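Local coordinates for mandelate racemase/muconate lactonizing enzyme (PDB 2OG9), which belongs to the enolase superfamily and probably catalyses a metal-assisted racemisation or related proton-abstraction reaction on a carboxylate substrate, at residues 85-90 / 96-101. Numbering follows the deposited sequence.
Sequences PALIGE and AKLWDK
Two acceptors from 85-90 grip the ammonium group of Lys-101: NZ donates to the backbone O of Ala-86 at 2.7 Å and to Glu-90 OE2, also at 2.7 Å. The first bond lies in the carbonyl plane on a lone pair, with a C=O...NZ angle of 144°. The second is a salt bridge that reaches OE2 on its anti side, 34° out of the carboxylate plane. Lys-101 reaches across fully extended, CG anti to its backbone N, and its CE passes 4.1 Å from Ala-86 CB. Glu-90 comes from the opposite direction and bends at chi2 (-71°), laying its aliphatic part over Leu-98, whose CD2 is 3.5 Å from Glu-90 CG. The other oxygen, Glu-90 OE1, is 4.1 Å from Lys-97 NZ, close enough for a probable weak attraction but beyond a salt bridge; that lysine pairs instead with Asp-94. Deeper in, Leu-87 CD2 meets Leu-98 CD1 at 4.0 Å. A type II turn from Leu-87 to Glu-90, with Gly-89 at a positive phi, brings the carboxylate back beside the Ala-86 carbonyl, so Lys-101 joins the residue just before the turn and its last residue to the helix. The contact folds the loop that follows helix 73-83 back against helix 95-104 in the N-terminal domain, with Leu-87 also touching Phe-122 of helix 114-133 and both leucines resting on Ile-15 of strand 15-26.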
loop_
_atom_site.group_PDB
_atom_site.type_symbol
_atom_site.label_atom_id
_atom_site.label_comp_id
_atom_site.label_asym_id
_atom_site.label_seq_id
_atom_site.Cartn_x
_atom_site.Cartn_y
_atom_site.Cartn_z
ATOM N N PRO A 85 5.181 47.185 -0.581
ATOM C CA PRO A 85 6.453 47.747 -1.058
ATOM C C PRO A 85 7.362 46.748 -1.770
ATOM O O PRO A 85 8.186 47.131 -2.599
ATOM C CB PRO A 85 7.094 48.292 0.221
ATOM C CG PRO A 85 5.900 48.690 1.049
ATOM C CD PRO A 85 4.964 47.514 0.841
ATOM N N ALA A 86 7.218 45.465 -1.448
ATOM C CA ALA A 86 8.053 44.439 -2.068
ATOM C C ALA A 86 7.792 44.286 -3.564
ATOM O O ALA A 86 8.579 43.663 -4.275
ATOM C CB ALA A 86 7.844 43.094 -1.363
ATOM N N LEU A 87 6.686 44.849 -4.042
ATOM C CA LEU A 87 6.348 44.750 -5.460
ATOM C C LEU A 87 6.984 45.848 -6.308
ATOM O O LEU A 87 7.195 45.666 -7.502
ATOM C CB LEU A 87 4.825 44.796 -5.651
ATOM C CG LEU A 87 4.009 43.552 -5.294
ATOM C CD1 LEU A 87 2.517 43.855 -5.435
ATOM C CD2 LEU A 87 4.407 42.396 -6.216
ATOM N N ILE A 88 7.287 46.986 -5.697
ATOM C CA ILE A 88 7.871 48.093 -6.449
ATOM C C ILE A 88 9.199 47.733 -7.110
ATOM O O ILE A 88 10.093 47.180 -6.474
ATOM C CB ILE A 88 8.086 49.328 -5.552
ATOM C CG1 ILE A 88 6.762 49.735 -4.898
ATOM C CG2 ILE A 88 8.653 50.475 -6.382
ATOM C CD1 ILE A 88 5.645 50.065 -5.885
ATOM N N GLY A 89 9.314 48.048 -8.396
ATOM C CA GLY A 89 10.537 47.768 -9.126
ATOM C C GLY A 89 10.603 46.401 -9.781
ATOM O O GLY A 89 11.470 46.156 -10.619
ATOM N N GLU A 90 9.689 45.510 -9.410
ATOM C CA GLU A 90 9.673 44.156 -9.958
ATOM C C GLU A 90 8.997 44.043 -11.321
ATOM O O GLU A 90 8.131 44.846 -11.674
ATOM C CB GLU A 90 8.975 43.204 -8.981
ATOM C CG GLU A 90 9.687 43.004 -7.654
ATOM C CD GLU A 90 10.956 42.184 -7.790
ATOM O OE1 GLU A 90 11.077 41.423 -8.771
ATOM O OE2 GLU A 90 11.830 42.285 -6.904
ATOM N N ALA A 96 4.367 34.133 -10.764
ATOM C CA ALA A 96 4.623 33.096 -9.760
ATOM C C ALA A 96 5.811 33.488 -8.882
ATOM O O ALA A 96 5.779 33.312 -7.664
ATOM C CB ALA A 96 4.885 31.756 -10.440
ATOM N N LYS A 97 6.858 34.017 -9.514
ATOM C CA LYS A 97 8.058 34.455 -8.807
ATOM C C LYS A 97 7.714 35.478 -7.719
ATOM O O LYS A 97 8.209 35.385 -6.592
ATOM C CB LYS A 97 9.052 35.073 -9.799
ATOM C CG LYS A 97 10.398 35.440 -9.179
ATOM C CD LYS A 97 11.317 36.159 -10.171
ATOM C CE LYS A 97 10.851 37.584 -10.427
ATOM N NZ LYS A 97 11.765 38.331 -11.348
ATOM N N LEU A 98 6.872 36.450 -8.065
ATOM C CA LEU A 98 6.453 37.488 -7.128
ATOM C C LEU A 98 5.531 36.937 -6.049
ATOM O O LEU A 98 5.518 37.441 -4.927
ATOM C CB LEU A 98 5.761 38.634 -7.873
ATOM C CG LEU A 98 6.702 39.479 -8.743
ATOM C CD1 LEU A 98 5.917 40.555 -9.483
ATOM C CD2 LEU A 98 7.766 40.114 -7.860
ATOM N N TRP A 99 4.741 35.923 -6.388
ATOM C CA TRP A 99 3.859 35.303 -5.396
ATOM C C TRP A 99 4.796 34.749 -4.305
ATOM O O TRP A 99 4.577 34.958 -3.105
ATOM C CB TRP A 99 3.062 34.151 -6.020
ATOM C CG TRP A 99 1.898 33.681 -5.170
ATOM C CD1 TRP A 99 0.601 34.105 -5.249
ATOM C CD2 TRP A 99 1.940 32.725 -4.098
ATOM N NE1 TRP A 99 -0.164 33.473 -4.294
ATOM C CE2 TRP A 99 0.632 32.623 -3.574
ATOM C CE3 TRP A 99 2.960 31.948 -3.528
ATOM C CZ2 TRP A 99 0.313 31.773 -2.509
ATOM C CZ3 TRP A 99 2.643 31.103 -2.470
ATOM C CH2 TRP A 99 1.329 31.024 -1.971
ATOM N N ASP A 100 5.848 34.055 -4.739
ATOM C CA ASP A 100 6.833 33.474 -3.818
ATOM C C ASP A 100 7.590 34.542 -3.028
ATOM O O ASP A 100 7.840 34.375 -1.833
ATOM C CB ASP A 100 7.854 32.607 -4.572
ATOM C CG ASP A 100 7.247 31.331 -5.136
ATOM O OD1 ASP A 100 6.129 30.953 -4.722
ATOM O OD2 ASP A 100 7.903 30.692 -5.986
ATOM N N LYS A 101 7.967 35.635 -3.690
ATOM C CA LYS A 101 8.689 36.700 -3.004
ATOM C C LYS A 101 7.837 37.298 -1.883
ATOM O O LYS A 101 8.327 37.524 -0.776
ATOM C CB LYS A 101 9.097 37.812 -3.986
ATOM C CG LYS A 101 9.862 38.948 -3.314
ATOM C CD LYS A 101 10.104 40.137 -4.246
ATOM C CE LYS A 101 10.816 41.270 -3.497
ATOM N NZ LYS A 101 11.053 42.489 -4.328
#